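Local coordinates for xenavidin (Xenopus tropicalis, PDB 2UZ2), which binds biotin in a pocket of each beta-barrel subunit of a tetrameric avidin-family protein, at residues B[35-40]-B[69-74]; B[76-81]-B[94-99]; B[14-19]-B[115-120]; B[29-34]-B[49-54]. All blocks are in the same frame, centred on the assembly; numbering follows the deposited sequence.

Interaction 1: residues B[35-40]-B[69-74]; sequences YFTSVS and WAFSDS. With BTN (biotin), chain D.
Y35 and W69 meet with their ring planes almost perpendicular (89°), yet no hydrogen bond passes directly between 35-40 and 69-74; biotin supplies the polar bridge. The rings approach obliquely, with CD2 of Y35 3.6 Å from CH2 of W69. T37 adds a methyl to the junction: its CG2 lies 3.7 Å from CZ3 of W69 and 3.9 Å from CZ of F71. With OG1 anti to the backbone N (chi1 -174°), T37 divides its branches, the hydroxyl meeting the ureido ring and the methyl the two aromatics. That hydroxyl donates to O of V39 at 2.7 Å and in turn accepts from N2 of biotin at 2.8 Å, with an N-H...O angle of 154°, which fixes how it is turned. Y35 OH donates to the ureido oxygen O3 at 2.7 Å, with O3 near the plane of the tyrosine ring at its edge; such donation would probably draw negative charge onto O3. At the other end of the ligand, carboxylate O11 is gripped by two hydroxyls, S74 OG at 2.8 Å and S72 OG at 3.0 Å. S72 OG is itself placed by an ST turn, accepting from the backbone N of S74. Between the two polar ends, C9 of the valeryl chain lies over the centre of one face of the W69 indole, whose NE1 is bonded to T76. L41 N and T42 N also bond biotin. Aromatic walls along the chain with hydroxyls at both ends are the hallmark of the biotin pocket in avidins.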
# COMPACT_ATOMS: atom_id res chain seq x y z
N TYR B 35 -17.63 4.13 12.91
CA TYR B 35 -17.01 5.03 11.94
C TYR B 35 -18.10 5.59 11.05
O TYR B 35 -18.97 4.84 10.52
CB TYR B 35 -16.00 4.26 11.11
CG TYR B 35 -15.01 5.14 10.42
CD1 TYR B 35 -13.72 5.34 10.96
CD2 TYR B 35 -15.32 5.73 9.21
CE1 TYR B 35 -12.79 6.14 10.29
CE2 TYR B 35 -14.39 6.55 8.55
CZ TYR B 35 -13.13 6.74 9.12
OH TYR B 35 -12.24 7.56 8.42
N PHE B 36 -18.08 6.90 10.87
CA PHE B 36 -19.02 7.50 9.96
C PHE B 36 -18.24 8.18 8.84
O PHE B 36 -17.59 9.23 9.04
CB PHE B 36 -19.98 8.50 10.59
CG PHE B 36 -21.01 8.97 9.60
CD1 PHE B 36 -22.21 8.31 9.48
CD2 PHE B 36 -20.71 9.98 8.69
CE1 PHE B 36 -23.16 8.71 8.55
CE2 PHE B 36 -21.64 10.38 7.72
CZ PHE B 36 -22.87 9.73 7.65
N THR B 37 -18.28 7.58 7.67
CA THR B 37 -17.46 8.16 6.58
C THR B 37 -18.14 9.32 5.83
O THR B 37 -19.34 9.28 5.54
CB THR B 37 -16.99 7.09 5.58
OG1 THR B 37 -16.11 7.72 4.65
CG2 THR B 37 -18.18 6.50 4.83
N SER B 38 -17.37 10.34 5.48
CA SER B 38 -17.91 11.47 4.73
C SER B 38 -17.80 11.21 3.24
O SER B 38 -18.35 11.97 2.41
CB SER B 38 -17.18 12.76 5.10
OG SER B 38 -17.63 13.25 6.35
N VAL B 39 -17.11 10.12 2.90
CA VAL B 39 -16.89 9.68 1.51
C VAL B 39 -17.13 8.19 1.27
O VAL B 39 -16.95 7.37 2.15
CB VAL B 39 -15.48 10.07 0.98
CG1 VAL B 39 -15.31 11.58 0.97
CG2 VAL B 39 -14.38 9.37 1.76
N SER B 40 -17.58 7.83 0.07
CA SER B 40 -17.76 6.42 -0.22
C SER B 40 -17.55 6.15 -1.70
O SER B 40 -17.46 7.07 -2.48
CB SER B 40 -19.16 5.96 0.21
OG SER B 40 -20.14 6.69 -0.49
N TRP B 69 -18.50 -1.98 6.90
CA TRP B 69 -19.43 -0.96 6.36
C TRP B 69 -20.83 -1.55 6.33
O TRP B 69 -21.04 -2.63 5.76
CB TRP B 69 -19.01 -0.53 4.95
CG TRP B 69 -17.64 0.05 4.93
CD1 TRP B 69 -16.52 -0.51 4.39
CD2 TRP B 69 -17.22 1.30 5.52
NE1 TRP B 69 -15.42 0.31 4.59
CE2 TRP B 69 -15.83 1.42 5.30
CE3 TRP B 69 -17.90 2.32 6.23
CZ2 TRP B 69 -15.08 2.54 5.74
CZ3 TRP B 69 -17.15 3.42 6.69
CH2 TRP B 69 -15.76 3.53 6.43
N ALA B 70 -21.78 -0.78 6.86
CA ALA B 70 -23.15 -1.22 6.98
C ALA B 70 -23.97 -1.08 5.70
O ALA B 70 -25.10 -1.57 5.62
CB ALA B 70 -23.82 -0.45 8.15
N PHE B 71 -23.39 -0.43 4.68
CA PHE B 71 -24.16 0.02 3.52
C PHE B 71 -23.53 -0.45 2.20
O PHE B 71 -23.99 -0.07 1.11
CB PHE B 71 -24.28 1.56 3.56
CG PHE B 71 -22.96 2.26 3.65
CD1 PHE B 71 -22.27 2.60 2.51
CD2 PHE B 71 -22.42 2.56 4.90
CE1 PHE B 71 -21.03 3.23 2.58
CE2 PHE B 71 -21.20 3.16 5.01
CZ PHE B 71 -20.48 3.51 3.86
N SER B 72 -22.49 -1.27 2.29
CA SER B 72 -21.81 -1.79 1.09
C SER B 72 -21.16 -3.13 1.40
O SER B 72 -21.11 -3.53 2.59
CB SER B 72 -20.75 -0.80 0.60
OG SER B 72 -19.61 -0.92 1.39
N ASP B 73 -20.69 -3.84 0.36
CA ASP B 73 -19.99 -5.12 0.59
C ASP B 73 -18.49 -4.97 0.77
O ASP B 73 -17.75 -5.98 0.78
CB ASP B 73 -20.34 -6.15 -0.50
CG ASP B 73 -21.83 -6.49 -0.54
OD1 ASP B 73 -22.48 -6.46 0.53
OD2 ASP B 73 -22.35 -6.77 -1.64
N SER B 74 -18.03 -3.73 0.99
CA SER B 74 -16.61 -3.42 1.22
C SER B 74 -16.18 -3.56 2.67
O SER B 74 -17.02 -3.66 3.58
CB SER B 74 -16.34 -1.96 0.82
OG SER B 74 -16.67 -1.76 -0.55
C11 BTN D . -17.86 1.84 0.21
O11 BTN D . -17.89 0.74 -0.39
O12 BTN D . -18.21 2.87 -0.43
C10 BTN D . -17.43 1.94 1.66
C9 BTN D . -17.02 3.36 2.05
C8 BTN D . -15.51 3.58 1.86
C7 BTN D . -14.97 4.72 2.69
C2 BTN D . -13.45 4.91 2.52
S1 BTN D . -12.60 3.68 3.25
C6 BTN D . -11.09 4.70 3.39
C5 BTN D . -11.42 6.18 3.34
N1 BTN D . -11.35 6.89 4.62
C3 BTN D . -12.55 7.41 4.93
O3 BTN D . -12.81 8.40 5.90
N2 BTN D . -13.49 6.88 4.16
C4 BTN D . -12.90 6.27 2.97

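Interaction 2: residues B[76-81]-B[94-99]; sequences TVWTGQ and TMWLLR. With BTN (biotin), chain D.
V77 and L97 exchange two backbone hydrogen bonds, V77 N to L97 O and L97 N to V77 O, both 2.9 Å, and T79 and M95 repeat the exchange. W78-W96, a non-hydrogen-bonded pair, lies between them, with T76-L98 and G80-T94 beyond at the two ends; CA-H...O contacts continue the pairing, as from CA of W96 to O of V77 at 3.1 Å. W78 and W96 rise side by side from the face they share. W96 CG sits between its backbone N and carbonyl carbon (chi1 50°), which swings the indole off its partner, and it is CB that covers W78, 3.7 Å from the centroid of the five-membered ring and 10° off its normal. OG1 of T94, bonded to O of N117, reaches the edge of the same ring, 3.4 Å from CD1 of W78. The W96 indole turns one face to biotin, whose C6 lies 3.5 Å above its plane over the centre, while NE1 is held by OD1 of N117. T76 OG1, the partner of W69, comes within 3.1 Å of biotin S1 and 3.2 Å of CD1 of L98. G80 is fitted to its place, since a CB there would clash with T94 CG2. V77, T79, M95 and L97 occupy the other face, turned to subunit interfaces: L97 packs on V114 of the third subunit, whose W109 also covers W96 and L98. This is the antiparallel hairpin 75-84/90-99 of the avidin barrel, its inner aromatic face forming a wall of the biotin site.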
# COMPACT_ATOMS: atom_id res chain seq x y z
N THR B 76 -12.84 -1.92 5.24
CA THR B 76 -11.60 -1.12 5.30
C THR B 76 -10.88 -1.41 6.60
O THR B 76 -11.54 -1.56 7.64
CB THR B 76 -11.88 0.38 5.20
OG1 THR B 76 -12.65 0.64 4.02
CG2 THR B 76 -10.56 1.20 5.16
N VAL B 77 -9.56 -1.49 6.51
CA VAL B 77 -8.71 -1.64 7.71
C VAL B 77 -7.78 -0.45 7.79
O VAL B 77 -7.34 0.06 6.76
CB VAL B 77 -7.91 -2.98 7.74
CG1 VAL B 77 -8.88 -4.21 7.90
CG2 VAL B 77 -7.00 -3.16 6.48
N TRP B 78 -7.53 0.01 9.01
CA TRP B 78 -6.56 1.09 9.27
C TRP B 78 -5.54 0.60 10.27
O TRP B 78 -5.87 -0.13 11.22
CB TRP B 78 -7.23 2.28 9.96
CG TRP B 78 -8.07 3.20 9.11
CD1 TRP B 78 -7.74 4.46 8.71
CD2 TRP B 78 -9.43 3.00 8.70
NE1 TRP B 78 -8.79 5.07 8.07
CE2 TRP B 78 -9.84 4.18 8.04
CE3 TRP B 78 -10.34 1.93 8.81
CZ2 TRP B 78 -11.12 4.33 7.49
CZ3 TRP B 78 -11.61 2.08 8.28
CH2 TRP B 78 -12.00 3.25 7.63
N THR B 79 -4.31 1.07 10.11
CA THR B 79 -3.31 0.90 11.18
C THR B 79 -2.46 2.15 11.31
O THR B 79 -2.18 2.85 10.31
CB THR B 79 -2.47 -0.39 10.99
OG1 THR B 79 -1.66 -0.60 12.14
CG2 THR B 79 -1.51 -0.30 9.79
N GLY B 80 -2.03 2.46 12.52
CA GLY B 80 -1.33 3.72 12.70
C GLY B 80 -0.72 3.83 14.05
O GLY B 80 -0.64 2.84 14.79
N GLN B 81 -0.33 5.04 14.38
CA GLN B 81 0.29 5.33 15.66
C GLN B 81 -0.16 6.70 16.12
O GLN B 81 -0.31 7.61 15.32
CB GLN B 81 1.81 5.23 15.57
CG GLN B 81 2.53 5.25 16.96
CD GLN B 81 4.04 4.97 16.88
OE1 GLN B 81 4.59 4.75 15.79
NE2 GLN B 81 4.70 5.02 18.02
N THR B 94 -2.35 7.35 10.24
CA THR B 94 -2.83 6.06 9.78
C THR B 94 -2.62 5.85 8.28
O THR B 94 -2.52 6.79 7.50
CB THR B 94 -4.35 5.87 10.02
OG1 THR B 94 -5.12 6.64 9.08
CG2 THR B 94 -4.72 6.26 11.53
N MET B 95 -2.55 4.58 7.94
CA MET B 95 -2.75 4.19 6.57
C MET B 95 -3.83 3.15 6.54
O MET B 95 -4.13 2.49 7.56
CB MET B 95 -1.45 3.69 5.99
CG MET B 95 -0.41 4.78 6.08
SD MET B 95 0.94 4.43 4.99
CE MET B 95 0.19 4.90 3.42
N TRP B 96 -4.50 3.03 5.40
CA TRP B 96 -5.64 2.14 5.30
C TRP B 96 -5.65 1.34 4.01
O TRP B 96 -5.02 1.75 3.04
CB TRP B 96 -6.98 2.93 5.43
CG TRP B 96 -7.12 4.15 4.54
CD1 TRP B 96 -6.90 5.44 4.90
CD2 TRP B 96 -7.54 4.18 3.17
NE1 TRP B 96 -7.14 6.30 3.83
CE2 TRP B 96 -7.54 5.55 2.76
CE3 TRP B 96 -7.91 3.20 2.25
CZ2 TRP B 96 -7.90 5.95 1.47
CZ3 TRP B 96 -8.26 3.61 0.93
CH2 TRP B 96 -8.27 4.97 0.58
N LEU B 97 -6.34 0.20 4.03
CA LEU B 97 -6.62 -0.56 2.80
C LEU B 97 -8.12 -0.71 2.74
O LEU B 97 -8.75 -1.14 3.72
CB LEU B 97 -5.98 -1.96 2.88
CG LEU B 97 -4.45 -2.05 2.89
CD1 LEU B 97 -3.97 -3.51 3.23
CD2 LEU B 97 -3.88 -1.55 1.53
N LEU B 98 -8.69 -0.38 1.58
CA LEU B 98 -10.12 -0.51 1.31
C LEU B 98 -10.32 -1.64 0.31
O LEU B 98 -9.86 -1.58 -0.84
CB LEU B 98 -10.64 0.82 0.76
CG LEU B 98 -11.97 0.85 0.00
CD1 LEU B 98 -13.13 0.34 0.82
CD2 LEU B 98 -12.21 2.29 -0.47
N ARG B 99 -10.99 -2.68 0.80
CA ARG B 99 -11.30 -3.85 -0.02
C ARG B 99 -12.69 -3.73 -0.61
O ARG B 99 -13.67 -3.61 0.13
CB ARG B 99 -11.22 -5.13 0.83
CG ARG B 99 -11.62 -6.37 0.02
CD ARG B 99 -10.54 -6.73 -1.00
NE ARG B 99 -11.08 -7.51 -2.11
CZ ARG B 99 -10.35 -8.33 -2.87
NH1 ARG B 99 -9.06 -8.50 -2.62
NH2 ARG B 99 -10.92 -8.97 -3.89
C11 BTN D . -17.86 1.84 0.21
O11 BTN D . -17.89 0.74 -0.39
O12 BTN D . -18.21 2.87 -0.43
C10 BTN D . -17.43 1.94 1.66
C9 BTN D . -17.02 3.36 2.05
C8 BTN D . -15.51 3.58 1.86
C7 BTN D . -14.97 4.72 2.69
C2 BTN D . -13.45 4.91 2.52
S1 BTN D . -12.60 3.68 3.25
C6 BTN D . -11.09 4.70 3.39
C5 BTN D . -11.42 6.18 3.34
N1 BTN D . -11.35 6.89 4.62
C3 BTN D . -12.55 7.41 4.93
O3 BTN D . -12.81 8.40 5.90
N2 BTN D . -13.49 6.88 4.16
C4 BTN D . -12.90 6.27 2.97

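Interaction 3: residues B[14-19]-B[115-120]; sequences NKLGSN and GANTFT. With BTN (biotin), chain D.
N14 lies against F119 and N117 where the first and last strands of the antiparallel avidin barrel come together, with a type I beta turn from N14 to G17 leading the chain away. Its CB sits over one face of the F119 ring, a CH-pi contact 3.9 Å from the centroid and 20° off the normal. The two side chains run side by side, and CA of N14 adds a CA-H...O contact to O of T118 at 3.5 Å. F119 also touches W12 and Y35. With CG between the backbone N and the carbonyl carbon (chi1 66°), the N14 amide reaches back over its own turn and forward to the ligand. OD1 accepts from the backbone N of S18 at 3.2 Å, from above the carbonyl plane, and more weakly from the N of L16. ND2 donates to biotin O3 at 3.2 Å with an N-H...O angle of 159°, beside S18 OG, which donates to the same oxygen at 2.7 Å. A leucine in place of N14 would probably cost O3 one of its donors and leave the N of S18 without this acceptor. N117 crosses N14 at an angle, touching through its amide rather than bonding directly; its OD1 has a second partner in W96. A water joins the groups: it donates to OD1 of N117 at 2.7 Å, accepts from N1 of biotin at 3.2 Å, and takes a weak bond from ND2 of N14.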
# COMPACT_ATOMS: atom_id res chain seq x y z
N ASN B 14 -11.02 13.03 10.50
CA ASN B 14 -9.92 13.24 9.55
C ASN B 14 -10.16 14.43 8.64
O ASN B 14 -11.17 15.12 8.76
CB ASN B 14 -9.59 11.96 8.79
CG ASN B 14 -10.71 11.51 7.85
OD1 ASN B 14 -11.55 12.32 7.45
ND2 ASN B 14 -10.71 10.21 7.50
N LYS B 15 -9.24 14.67 7.70
CA LYS B 15 -9.33 15.87 6.88
C LYS B 15 -10.53 15.83 5.93
O LYS B 15 -11.00 16.89 5.48
CB LYS B 15 -7.98 16.11 6.15
CG LYS B 15 -6.77 16.06 7.15
CD LYS B 15 -5.38 16.27 6.51
CE LYS B 15 -4.89 17.69 6.69
NZ LYS B 15 -3.52 17.90 6.12
N LEU B 16 -11.02 14.63 5.63
CA LEU B 16 -12.22 14.45 4.79
C LEU B 16 -13.51 14.74 5.57
O LEU B 16 -14.58 14.90 4.95
CB LEU B 16 -12.27 13.04 4.21
CG LEU B 16 -11.14 12.53 3.30
CD1 LEU B 16 -11.04 10.97 3.34
CD2 LEU B 16 -11.36 13.06 1.92
N GLY B 17 -13.42 14.84 6.89
CA GLY B 17 -14.59 15.11 7.76
C GLY B 17 -15.22 13.86 8.35
O GLY B 17 -16.20 13.95 9.13
N SER B 18 -14.64 12.70 8.04
CA SER B 18 -15.12 11.44 8.60
C SER B 18 -14.90 11.43 10.11
O SER B 18 -13.97 12.06 10.60
CB SER B 18 -14.41 10.23 7.98
OG SER B 18 -14.63 10.26 6.58
N ASN B 19 -15.78 10.72 10.80
CA ASN B 19 -15.82 10.71 12.25
C ASN B 19 -15.54 9.31 12.78
O ASN B 19 -16.29 8.37 12.47
CB ASN B 19 -17.20 11.21 12.65
CG ASN B 19 -17.43 11.23 14.13
OD1 ASN B 19 -16.55 11.66 14.89
ND2 ASN B 19 -18.63 10.81 14.55
N GLY B 115 -4.50 4.22 1.12
CA GLY B 115 -4.43 5.65 1.35
C GLY B 115 -3.94 5.94 2.76
O GLY B 115 -3.59 5.03 3.50
N ALA B 116 -3.86 7.23 3.07
CA ALA B 116 -3.36 7.66 4.40
C ALA B 116 -4.35 8.65 4.96
O ALA B 116 -4.89 9.48 4.20
CB ALA B 116 -2.01 8.36 4.21
N ASN B 117 -4.55 8.66 6.28
CA ASN B 117 -5.19 9.83 6.85
C ASN B 117 -4.67 10.11 8.22
O ASN B 117 -4.22 9.19 8.92
CB ASN B 117 -6.69 9.61 6.97
CG ASN B 117 -7.43 9.91 5.68
OD1 ASN B 117 -7.80 8.98 4.99
ND2 ASN B 117 -7.61 11.22 5.33
N THR B 118 -4.71 11.38 8.59
CA THR B 118 -4.39 11.76 9.97
C THR B 118 -5.69 12.18 10.66
O THR B 118 -6.52 12.91 10.08
CB THR B 118 -3.28 12.85 10.06
OG1 THR B 118 -2.01 12.30 9.65
CG2 THR B 118 -3.13 13.38 11.47
N PHE B 119 -5.87 11.71 11.88
CA PHE B 119 -7.06 12.06 12.68
C PHE B 119 -6.67 12.99 13.81
O PHE B 119 -5.62 12.81 14.41
CB PHE B 119 -7.72 10.80 13.27
CG PHE B 119 -8.34 9.90 12.23
CD1 PHE B 119 -9.71 9.94 11.97
CD2 PHE B 119 -7.55 8.98 11.52
CE1 PHE B 119 -10.28 9.10 11.01
CE2 PHE B 119 -8.13 8.11 10.59
CZ PHE B 119 -9.51 8.17 10.35
N THR B 120 -7.53 13.97 14.12
CA THR B 120 -7.31 14.86 15.25
C THR B 120 -8.59 14.90 16.10
O THR B 120 -9.62 14.36 15.72
CB THR B 120 -7.01 16.28 14.80
OG1 THR B 120 -8.11 16.76 14.03
CG2 THR B 120 -5.74 16.31 13.93
C11 BTN D . -17.86 1.84 0.21
O11 BTN D . -17.89 0.74 -0.39
O12 BTN D . -18.21 2.87 -0.43
C10 BTN D . -17.43 1.94 1.66
C9 BTN D . -17.02 3.36 2.05
C8 BTN D . -15.51 3.58 1.86
C7 BTN D . -14.97 4.72 2.69
C2 BTN D . -13.45 4.91 2.52
S1 BTN D . -12.60 3.68 3.25
C6 BTN D . -11.09 4.70 3.39
C5 BTN D . -11.42 6.18 3.34
N1 BTN D . -11.35 6.89 4.62
C3 BTN D . -12.55 7.41 4.93
O3 BTN D . -12.81 8.40 5.90
N2 BTN D . -13.49 6.88 4.16
C4 BTN D . -12.90 6.27 2.97
O HOH W 1 -9.12 7.57 6.82

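Interaction 4: residues B[29-34]-B[49-54]; sequences GEFTGT and SPLTGY
F31 pairs with G53, and G33 with L51, in the antiparallel union of strands 30-36 and 49-55, neighbours in the avidin barrel. Four backbone hydrogen bonds carry it, in two reciprocal pairs; the shortest runs from F31 N to G53 O at 2.8 Å and the longest from G33 N to L51 O at 3.2 Å. CA-H...O contacts continue the pairing, as far as CA of Y54 to O of G29. The apolar contacts lie on the face of F31 and L51, which I22, V25, F63, F65 and V67 help to cover. F31 CG stands between the backbone N and the carbonyl carbon (chi1 63°), folding the ring across the neighbouring strand over G53, whose CA is 4.2 Å from its centroid and 12° off the normal. A CB on G53 would press tightly on this ring. L51 meets the ring at its edge, CD1 of L51 3.6 Å from CE1 of F31. L51 CG also lies against the neighbouring strand, 3.5 Å from G33 C. An alanine at F31 would probably open a gap above G53 and leave L51 CD1 without its aromatic partner. On the other face, T52 OG1 bonds T52 of the second subunit, and Y54 also reaches that subunit, meeting its H68. The Y54 side chain crosses that of E30 at a slant, CD1 of Y54 3.6 Å from CA of E30. The polar ends of this pair are joined by a water, 2.6 Å from OH of Y54 and donating to OE1 of E30 at 3.3 Å.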
# COMPACT_ATOMS: atom_id res chain seq x y z
N GLY B 29 -6.10 -4.43 25.33
CA GLY B 29 -5.92 -3.49 24.16
C GLY B 29 -7.08 -3.49 23.18
O GLY B 29 -7.13 -2.66 22.23
N GLU B 30 -8.04 -4.39 23.36
CA GLU B 30 -9.14 -4.49 22.38
C GLU B 30 -10.04 -3.29 22.49
O GLU B 30 -10.36 -2.85 23.60
CB GLU B 30 -9.93 -5.78 22.63
CG GLU B 30 -10.96 -6.14 21.50
CD GLU B 30 -11.53 -7.56 21.70
OE1 GLU B 30 -11.07 -8.27 22.64
OE2 GLU B 30 -12.41 -7.97 20.91
N PHE B 31 -10.51 -2.78 21.36
CA PHE B 31 -11.45 -1.70 21.41
C PHE B 31 -12.56 -1.88 20.39
O PHE B 31 -12.41 -2.64 19.41
CB PHE B 31 -10.75 -0.31 21.29
CG PHE B 31 -10.01 -0.04 19.99
CD1 PHE B 31 -10.71 0.39 18.85
CD2 PHE B 31 -8.62 -0.17 19.92
CE1 PHE B 31 -10.03 0.68 17.65
CE2 PHE B 31 -7.91 0.11 18.71
CZ PHE B 31 -8.65 0.54 17.57
N THR B 32 -13.64 -1.16 20.64
CA THR B 32 -14.79 -1.17 19.74
C THR B 32 -15.28 0.26 19.55
O THR B 32 -14.98 1.14 20.35
CB THR B 32 -15.95 -2.04 20.27
OG1 THR B 32 -16.55 -1.40 21.40
CG2 THR B 32 -15.46 -3.40 20.71
N GLY B 33 -16.02 0.48 18.48
CA GLY B 33 -16.56 1.80 18.22
C GLY B 33 -17.30 1.84 16.91
O GLY B 33 -17.84 0.83 16.44
N THR B 34 -17.37 3.04 16.37
CA THR B 34 -18.06 3.23 15.08
C THR B 34 -17.30 4.19 14.19
O THR B 34 -16.50 5.00 14.64
CB THR B 34 -19.48 3.78 15.27
OG1 THR B 34 -19.45 5.04 15.97
CG2 THR B 34 -20.36 2.80 16.03
N SER B 49 -21.11 2.80 10.89
CA SER B 49 -20.70 1.41 10.76
C SER B 49 -19.82 0.99 11.92
O SER B 49 -19.09 1.80 12.47
CB SER B 49 -19.96 1.24 9.40
OG SER B 49 -20.86 1.56 8.32
N PRO B 50 -19.92 -0.28 12.33
CA PRO B 50 -19.16 -0.72 13.49
C PRO B 50 -17.69 -1.01 13.21
O PRO B 50 -17.32 -1.36 12.09
CB PRO B 50 -19.86 -2.01 13.88
CG PRO B 50 -20.34 -2.59 12.54
CD PRO B 50 -20.78 -1.35 11.78
N LEU B 51 -16.86 -0.95 14.25
CA LEU B 51 -15.46 -1.32 14.11
C LEU B 51 -14.99 -2.09 15.33
O LEU B 51 -15.57 -1.95 16.43
CB LEU B 51 -14.57 -0.08 13.93
CG LEU B 51 -14.44 0.89 15.12
CD1 LEU B 51 -13.27 0.61 16.04
CD2 LEU B 51 -14.31 2.29 14.57
N THR B 52 -13.94 -2.87 15.11
CA THR B 52 -13.25 -3.59 16.22
C THR B 52 -11.75 -3.52 15.93
O THR B 52 -11.34 -3.55 14.75
CB THR B 52 -13.65 -5.08 16.31
OG1 THR B 52 -13.18 -5.63 17.55
CG2 THR B 52 -13.03 -5.90 15.15
N GLY B 53 -10.94 -3.42 16.98
CA GLY B 53 -9.51 -3.41 16.76
C GLY B 53 -8.76 -3.53 18.07
O GLY B 53 -9.32 -3.96 19.10
N TYR B 54 -7.48 -3.22 17.98
CA TYR B 54 -6.59 -3.27 19.17
C TYR B 54 -5.62 -2.13 19.14
O TYR B 54 -5.15 -1.75 18.06
CB TYR B 54 -5.72 -4.50 19.15
CG TYR B 54 -6.38 -5.84 19.26
CD1 TYR B 54 -6.73 -6.39 20.49
CD2 TYR B 54 -6.56 -6.57 18.09
CE1 TYR B 54 -7.31 -7.68 20.53
CE2 TYR B 54 -7.07 -7.77 18.11
CZ TYR B 54 -7.46 -8.33 19.26
OH TYR B 54 -7.99 -9.57 19.18
O HOH W 2 -9.01 -10.47 21.41

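How the interactions relate
Interactions 1, 2 and 4 are buried, whereas interaction 3 is partly buried and reaches the surface at its turn. Interactions 2 and 4 are regular antiparallel strand pairs on separate parts of one barrel, joined by backbone bonds, each with one face in the barrel and one against other subunits. Interactions 1 and 3 involve loops, lack direct hydrogen bonds between their segments and depend on biotin or water for polar bridging. Interaction 1 continues strand 30-36 from interaction 4 and touches interaction 2 where Y35 and W69 meet W78; interactions 2 and 3 use the neighbouring strands 90-99 and 112-121. Interactions 1, 2 and 3 line the ligand; interaction 4 does not touch it.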